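Local coordinates for TouB protein (Pseudomonas stutzeri, PDB 2INC) that is a small ubiquitin-like component of the toluene o-xylene monooxygenase system, and probably takes part in its monooxygenase activity, at residues V17-A29 against L59-L71. Sequence-based numbering, arbitrary orientation.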
ATOM      1  N   VAL C  17      19.887 -22.054 -46.065  1.00 41.93           N
ATOM      2  CA  VAL C  17      20.543 -23.330 -46.395  1.00 43.29           C
ATOM      3  C   VAL C  17      21.689 -22.988 -47.361  1.00 44.93           C
ATOM      4  O   VAL C  17      21.437 -22.526 -48.483  1.00 44.61           O
ATOM      5  CB  VAL C  17      19.562 -24.316 -47.058  1.00 43.69           C
ATOM      6  CG1 VAL C  17      20.264 -25.596 -47.462  1.00 41.40           C
ATOM      7  CG2 VAL C  17      18.428 -24.660 -46.119  1.00 42.53           C
ATOM      8  N   PRO C  18      22.935 -23.128 -46.898  1.00 45.92           N
ATOM      9  CA  PRO C  18      24.057 -22.966 -47.818  1.00 47.41           C
ATOM     10  C   PRO C  18      24.104 -24.140 -48.795  1.00 47.85           C
ATOM     11  O   PRO C  18      23.894 -25.302 -48.413  1.00 48.19           O
ATOM     12  CB  PRO C  18      25.287 -22.971 -46.901  1.00 47.27           C
ATOM     13  CG  PRO C  18      24.867 -23.631 -45.655  1.00 47.79           C
ATOM     14  CD  PRO C  18      23.367 -23.450 -45.527  1.00 47.26           C
ATOM     15  N   VAL C  19      24.281 -23.833 -50.063  1.00 48.64           N
ATOM     16  CA  VAL C  19      24.426 -24.880 -51.062  1.00 48.19           C
ATOM     17  C   VAL C  19      25.757 -24.593 -51.751  1.00 48.73           C
ATOM     18  O   VAL C  19      26.422 -23.626 -51.404  1.00 49.39           O
ATOM     19  CB  VAL C  19      23.252 -24.898 -52.088  1.00 48.27           C
ATOM     20  CG1 VAL C  19      21.937 -25.239 -51.414  1.00 48.57           C
ATOM     21  CG2 VAL C  19      23.139 -23.598 -52.841  1.00 45.13           C
ATOM     22  N   ASP C  20      26.144 -25.426 -52.710  1.00 49.27           N
ATOM     23  CA  ASP C  20      27.349 -25.177 -53.505  1.00 50.03           C
ATOM     24  C   ASP C  20      26.979 -24.776 -54.925  1.00 49.20           C
ATOM     25  O   ASP C  20      25.995 -25.277 -55.451  1.00 49.53           O
ATOM     26  CB  ASP C  20      28.167 -26.452 -53.573  1.00 50.91           C
ATOM     27  CG  ASP C  20      29.560 -26.200 -54.087  1.00 53.41           C
ATOM     28  OD1 ASP C  20      30.440 -25.826 -53.263  1.00 52.75           O
ATOM     29  OD2 ASP C  20      29.751 -26.378 -55.314  1.00 56.86           O
ATOM     30  N   THR C  21      27.755 -23.893 -55.553  1.00 49.40           N
ATOM     31  CA  THR C  21      27.483 -23.479 -56.947  1.00 49.94           C
ATOM     32  C   THR C  21      27.530 -24.669 -57.945  1.00 50.72           C
ATOM     33  O   THR C  21      26.916 -24.636 -59.018  1.00 49.72           O
ATOM     34  CB  THR C  21      28.458 -22.343 -57.396  1.00 50.66           C
ATOM     35  OG1 THR C  21      29.817 -22.717 -57.110  1.00 51.81           O
ATOM     36  CG2 THR C  21      28.168 -21.044 -56.644  1.00 50.09           C
ATOM     37  N   GLU C  22      28.208 -25.737 -57.537  1.00 50.97           N
ATOM     38  CA  GLU C  22      28.272 -26.978 -58.316  1.00 52.19           C
ATOM     39  C   GLU C  22      27.124 -27.988 -58.062  1.00 51.62           C
ATOM     40  O   GLU C  22      27.003 -28.990 -58.775  1.00 52.13           O
ATOM     41  CB  GLU C  22      29.641 -27.631 -58.080  1.00 52.83           C
ATOM     42  CG  GLU C  22      30.822 -26.722 -58.443  1.00 56.36           C
ATOM     43  CD  GLU C  22      30.654 -26.088 -59.829  1.00 62.58           C
ATOM     44  OE1 GLU C  22      30.752 -24.827 -59.947  1.00 65.34           O
ATOM     45  OE2 GLU C  22      30.392 -26.850 -60.790  1.00 64.87           O
ATOM     46  N   ASP C  23      26.297 -27.755 -57.048  1.00 49.70           N
ATOM     47  CA  ASP C  23      25.196 -28.652 -56.781  1.00 49.28           C
ATOM     48  C   ASP C  23      24.217 -28.658 -57.923  1.00 49.23           C
ATOM     49  O   ASP C  23      23.966 -27.638 -58.566  1.00 48.83           O
ATOM     50  CB  ASP C  23      24.452 -28.279 -55.482  1.00 49.40           C
ATOM     51  CG  ASP C  23      25.284 -28.533 -54.244  1.00 52.33           C
ATOM     52  OD1 ASP C  23      26.251 -29.323 -54.339  1.00 54.71           O
ATOM     53  OD2 ASP C  23      24.993 -27.942 -53.165  1.00 54.07           O
ATOM     54  N   THR C  24      23.701 -29.847 -58.195  1.00 49.04           N
ATOM     55  CA  THR C  24      22.517 -30.032 -59.003  1.00 48.43           C
ATOM     56  C   THR C  24      21.259 -29.645 -58.186  1.00 47.38           C
ATOM     57  O   THR C  24      21.293 -29.680 -56.955  1.00 46.31           O
ATOM     58  CB  THR C  24      22.437 -31.527 -59.294  1.00 49.52           C
ATOM     59  OG1 THR C  24      23.545 -31.886 -60.149  1.00 52.00           O
ATOM     60  CG2 THR C  24      21.209 -31.839 -60.004  1.00 50.10           C
ATOM     61  N   MET C  25      20.127 -29.375 -58.845  1.00 46.46           N
ATOM     62  CA  MET C  25      18.892 -29.179 -58.084  1.00 46.40           C
ATOM     63  C   MET C  25      18.570 -30.336 -57.128  1.00 46.75           C
ATOM     64  O   MET C  25      18.151 -30.094 -55.981  1.00 46.38           O
ATOM     65  CB  MET C  25      17.717 -28.834 -58.987  1.00 47.25           C
ATOM     66  CG  MET C  25      17.986 -27.514 -59.745  1.00 47.67           C
ATOM     67  SD  MET C  25      18.267 -26.080 -58.629  1.00 51.63           S
ATOM     68  CE  MET C  25      19.480 -25.138 -59.568  1.00 50.29           C
ATOM     69  N   ASP C  26      18.808 -31.573 -57.575  1.00 45.87           N
ATOM     70  CA  ASP C  26      18.632 -32.737 -56.732  1.00 46.50           C
ATOM     71  C   ASP C  26      19.460 -32.624 -55.448  1.00 45.24           C
ATOM     72  O   ASP C  26      18.982 -32.987 -54.352  1.00 45.27           O
ATOM     73  CB  ASP C  26      19.057 -34.026 -57.495  1.00 47.66           C
ATOM     74  CG  ASP C  26      17.953 -34.578 -58.391  1.00 50.88           C
ATOM     75  OD1 ASP C  26      16.803 -34.119 -58.291  1.00 55.82           O
ATOM     76  OD2 ASP C  26      18.219 -35.505 -59.195  1.00 56.81           O
ATOM     77  N   GLN C  27      20.707 -32.171 -55.568  1.00 43.51           N
ATOM     78  CA  GLN C  27      21.578 -32.099 -54.380  1.00 43.39           C
ATOM     79  C   GLN C  27      21.225 -30.883 -53.491  1.00 43.83           C
ATOM     80  O   GLN C  27      21.467 -30.900 -52.281  1.00 42.58           O
ATOM     81  CB  GLN C  27      23.049 -32.035 -54.760  1.00 42.58           C
ATOM     82  CG  GLN C  27      23.506 -33.327 -55.431  1.00 44.17           C
ATOM     83  CD  GLN C  27      24.762 -33.158 -56.252  1.00 49.67           C
ATOM     84  OE1 GLN C  27      24.866 -32.249 -57.095  1.00 50.28           O
ATOM     85  NE2 GLN C  27      25.734 -34.055 -56.025  1.00 52.46           N
ATOM     86  N   VAL C  28      20.666 -29.845 -54.115  1.00 43.82           N
ATOM     87  CA  VAL C  28      20.125 -28.712 -53.348  1.00 44.43           C
ATOM     88  C   VAL C  28      18.950 -29.177 -52.505  1.00 44.96           C
ATOM     89  O   VAL C  28      18.907 -28.896 -51.307  1.00 45.64           O
ATOM     90  CB  VAL C  28      19.706 -27.569 -54.275  1.00 44.05           C
ATOM     91  CG1 VAL C  28      18.882 -26.549 -53.522  1.00 46.45           C
ATOM     92  CG2 VAL C  28      20.943 -26.902 -54.854  1.00 44.56           C
ATOM     93  N   ALA C  29      18.001 -29.890 -53.123  1.00 45.11           N
ATOM     94  CA  ALA C  29      16.810 -30.378 -52.415  1.00 45.10           C
ATOM     95  C   ALA C  29      17.204 -31.270 -51.243  1.00 45.86           C
ATOM     96  O   ALA C  29      16.614 -31.199 -50.143  1.00 45.55           O
ATOM     97  CB  ALA C  29      15.865 -31.088 -53.379  1.00 44.26           C
ATOM     98  N   LEU C  59      10.252 -23.664 -62.526  1.00 55.87           N
ATOM     99  CA  LEU C  59      10.727 -24.990 -62.146  1.00 55.25           C
ATOM    100  C   LEU C  59      12.112 -25.256 -62.747  1.00 55.06           C
ATOM    101  O   LEU C  59      12.308 -25.068 -63.948  1.00 54.84           O
ATOM    102  CB  LEU C  59       9.700 -26.031 -62.594  1.00 54.73           C
ATOM    103  CG  LEU C  59       9.823 -27.492 -62.204  1.00 55.85           C
ATOM    104  CD1 LEU C  59      10.036 -27.681 -60.694  1.00 55.65           C
ATOM    105  CD2 LEU C  59       8.550 -28.229 -62.689  1.00 55.72           C
ATOM    106  N   PHE C  60      13.080 -25.647 -61.914  1.00 54.16           N
ATOM    107  CA  PHE C  60      14.401 -25.987 -62.422  1.00 53.83           C
ATOM    108  C   PHE C  60      14.484 -27.508 -62.654  1.00 53.85           C
ATOM    109  O   PHE C  60      13.964 -28.288 -61.835  1.00 53.38           O
ATOM    110  CB  PHE C  60      15.488 -25.550 -61.447  1.00 53.31           C
ATOM    111  CG  PHE C  60      15.507 -24.082 -61.194  1.00 53.55           C
ATOM    112  CD1 PHE C  60      15.671 -23.190 -62.246  1.00 52.55           C
ATOM    113  CD2 PHE C  60      15.366 -23.588 -59.908  1.00 50.84           C
ATOM    114  CE1 PHE C  60      15.678 -21.817 -62.041  1.00 53.14           C
ATOM    115  CE2 PHE C  60      15.387 -22.222 -59.690  1.00 52.82           C
ATOM    116  CZ  PHE C  60      15.549 -21.335 -60.768  1.00 53.22           C
ATOM    117  N   PRO C  61      15.117 -27.942 -63.770  1.00 53.85           N
ATOM    118  CA  PRO C  61      15.213 -29.407 -63.961  1.00 53.28           C
ATOM    119  C   PRO C  61      16.149 -30.032 -62.934  1.00 53.17           C
ATOM    120  O   PRO C  61      17.043 -29.337 -62.415  1.00 53.06           O
ATOM    121  CB  PRO C  61      15.758 -29.558 -65.393  1.00 53.81           C
ATOM    122  CG  PRO C  61      15.572 -28.223 -66.030  1.00 53.78           C
ATOM    123  CD  PRO C  61      15.703 -27.211 -64.902  1.00 53.41           C
ATOM    124  N   ARG C  62      15.949 -31.327 -62.652  1.00 52.33           N
ATOM    125  CA  ARG C  62      16.671 -32.018 -61.567  1.00 51.38           C
ATOM    126  C   ARG C  62      18.174 -31.872 -61.672  1.00 51.41           C
ATOM    127  O   ARG C  62      18.849 -31.742 -60.661  1.00 49.74           O
ATOM    128  CB  ARG C  62      16.278 -33.513 -61.456  1.00 51.17           C
ATOM    129  CG  ARG C  62      14.804 -33.724 -61.135  1.00 50.85           C
ATOM    130  CD  ARG C  62      14.420 -35.176 -61.073  1.00 50.85           C
ATOM    131  NE  ARG C  62      15.180 -35.849 -60.032  1.00 53.96           N
ATOM    132  CZ  ARG C  62      15.026 -37.131 -59.692  1.00 54.92           C
ATOM    133  NH1 ARG C  62      14.140 -37.868 -60.328  1.00 52.50           N
ATOM    134  NH2 ARG C  62      15.755 -37.671 -58.710  1.00 54.17           N
ATOM    135  N   GLY C  63      18.699 -31.866 -62.902  1.00 52.34           N
ATOM    136  CA  GLY C  63      20.149 -31.971 -63.144  1.00 53.37           C
ATOM    137  C   GLY C  63      20.878 -30.646 -63.301  1.00 54.70           C
ATOM    138  O   GLY C  63      22.118 -30.577 -63.210  1.00 54.89           O
ATOM    139  N   MET C  64      20.088 -29.597 -63.512  1.00 54.93           N
ATOM    140  CA  MET C  64      20.564 -28.220 -63.613  1.00 55.46           C
ATOM    141  C   MET C  64      21.397 -27.849 -62.392  1.00 54.57           C
ATOM    142  O   MET C  64      21.029 -28.207 -61.251  1.00 55.18           O
ATOM    143  CB  MET C  64      19.336 -27.333 -63.778  1.00 55.83           C
ATOM    144  CG  MET C  64      19.342 -26.101 -62.943  1.00 60.83           C
ATOM    145  SD  MET C  64      19.255 -24.606 -63.909  1.00 66.35           S
ATOM    146  CE  MET C  64      17.610 -24.575 -64.612  1.00 65.27           C
ATOM    147  N   ILE C  65      22.532 -27.186 -62.601  1.00 53.64           N
ATOM    148  CA  ILE C  65      23.395 -26.857 -61.452  1.00 53.17           C
ATOM    149  C   ILE C  65      23.233 -25.384 -61.019  1.00 53.19           C
ATOM    150  O   ILE C  65      22.824 -24.521 -61.820  1.00 52.15           O
ATOM    151  CB  ILE C  65      24.922 -27.268 -61.625  1.00 53.22           C
ATOM    152  CG1 ILE C  65      25.715 -26.250 -62.437  1.00 52.24           C
ATOM    153  CG2 ILE C  65      25.056 -28.683 -62.233  1.00 53.74           C
ATOM    154  CD1 ILE C  65      27.183 -26.154 -62.045  1.00 53.90           C
ATOM    155  N   VAL C  66      23.530 -25.129 -59.744  1.00 52.97           N
ATOM    156  CA  VAL C  66      23.249 -23.824 -59.112  1.00 53.78           C
ATOM    157  C   VAL C  66      23.895 -22.705 -59.925  1.00 54.39           C
ATOM    158  O   VAL C  66      23.235 -21.710 -60.235  1.00 54.22           O
ATOM    159  CB  VAL C  66      23.775 -23.762 -57.651  1.00 53.68           C
ATOM    160  CG1 VAL C  66      23.869 -22.299 -57.166  1.00 52.92           C
ATOM    161  CG2 VAL C  66      22.891 -24.578 -56.736  1.00 53.08           C
ATOM    162  N   SER C  67      25.174 -22.922 -60.281  1.00 55.26           N
ATOM    163  CA  SER C  67      25.996 -22.051 -61.149  1.00 55.84           C
ATOM    164  C   SER C  67      25.272 -21.539 -62.394  1.00 55.76           C
ATOM    165  O   SER C  67      25.569 -20.435 -62.884  1.00 55.68           O
ATOM    166  CB  SER C  67      27.214 -22.840 -61.620  1.00 56.65           C
ATOM    167  OG  SER C  67      28.372 -22.037 -61.669  1.00 59.18           O
ATOM    168  N   ASP C  68      24.328 -22.335 -62.891  1.00 55.44           N
ATOM    169  CA  ASP C  68      23.612 -22.047 -64.134  1.00 55.54           C
ATOM    170  C   ASP C  68      22.200 -21.551 -63.900  1.00 55.33           C
ATOM    171  O   ASP C  68      21.442 -21.315 -64.855  1.00 54.85           O
ATOM    172  CB  ASP C  68      23.555 -23.324 -65.000  1.00 56.74           C
ATOM    173  CG  ASP C  68      24.953 -23.866 -65.344  1.00 57.86           C
ATOM    174  OD1 ASP C  68      25.859 -23.042 -65.599  1.00 59.06           O
ATOM    175  OD2 ASP C  68      25.148 -25.110 -65.363  1.00 60.00           O
ATOM    176  N   ALA C  69      21.815 -21.425 -62.628  1.00 55.45           N
ATOM    177  CA  ALA C  69      20.401 -21.156 -62.312  1.00 54.73           C
ATOM    178  C   ALA C  69      20.045 -19.658 -62.344  1.00 54.17           C
ATOM    179  O   ALA C  69      18.845 -19.296 -62.413  1.00 54.85           O
ATOM    180  CB  ALA C  69      19.982 -21.837 -60.965  1.00 54.75           C
ATOM    181  N   GLY C  70      21.066 -18.794 -62.298  1.00 52.54           N
ATOM    182  CA  GLY C  70      20.820 -17.339 -62.343  1.00 52.16           C
ATOM    183  C   GLY C  70      20.159 -16.850 -61.052  1.00 51.12           C
ATOM    184  O   GLY C  70      19.241 -16.036 -61.066  1.00 50.85           O
ATOM    185  N   LEU C  71      20.639 -17.368 -59.930  1.00 50.80           N
ATOM    186  CA  LEU C  71      20.074 -17.043 -58.634  1.00 50.26           C
ATOM    187  C   LEU C  71      20.773 -15.811 -58.089  1.00 49.36           C
ATOM    188  O   LEU C  71      22.004 -15.656 -58.243  1.00 49.35           O
ATOM    189  CB  LEU C  71      20.276 -18.214 -57.671  1.00 50.23           C
ATOM    190  CG  LEU C  71      19.694 -19.590 -58.044  1.00 50.56           C
ATOM    191  CD1 LEU C  71      20.044 -20.591 -56.923  1.00 51.57           C
ATOM    192  CD2 LEU C  71      18.188 -19.568 -58.379  1.00 44.46           C
TER
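Met25, in the first turn of helix 25-33, packs against Phe60, Met64 and Ala69, pinning the loop after strand 59-60 to the start of the helix in this beta-grasp (ubiquitin-like) fold. Its chain bends at chi2 (-59°), laying SD obliquely beside the Phe60 ring, a Met-aromatic contact with the sulfur 4.9 Å from the ring centroid. Met25 CE touches Met64 CG (3.5 Å) and, in a different direction, Ala69 CB (3.6 Å). Further along, Val66 points toward segment 17-29 and its CG2 meets two valines: Val28 CG2 at 3.6 Å, the side chains roughly perpendicular, and Val19 CG2 at 4.0 Å. Alongside these apolar contacts the backbones join through a single bridge, Thr24 with Ile65, where Met25 N donates to Met64 O and Val66 N to Asp23 O. Asp23 itself turns its carboxylate to Lys31. At the outer end the Asp26 carboxylate sits at the edge of the Arg62 guanidinium, its own plane turned 64° from it. With an alanine in place of Asp26, the guanidinium is likely to lose this charged mate and swing more freely. The main bond of that salt bridge is nearly straight (165°): Arg62 NE, 2.9 Å from Asp26 OD1, donates to the syn lone pair of that oxygen.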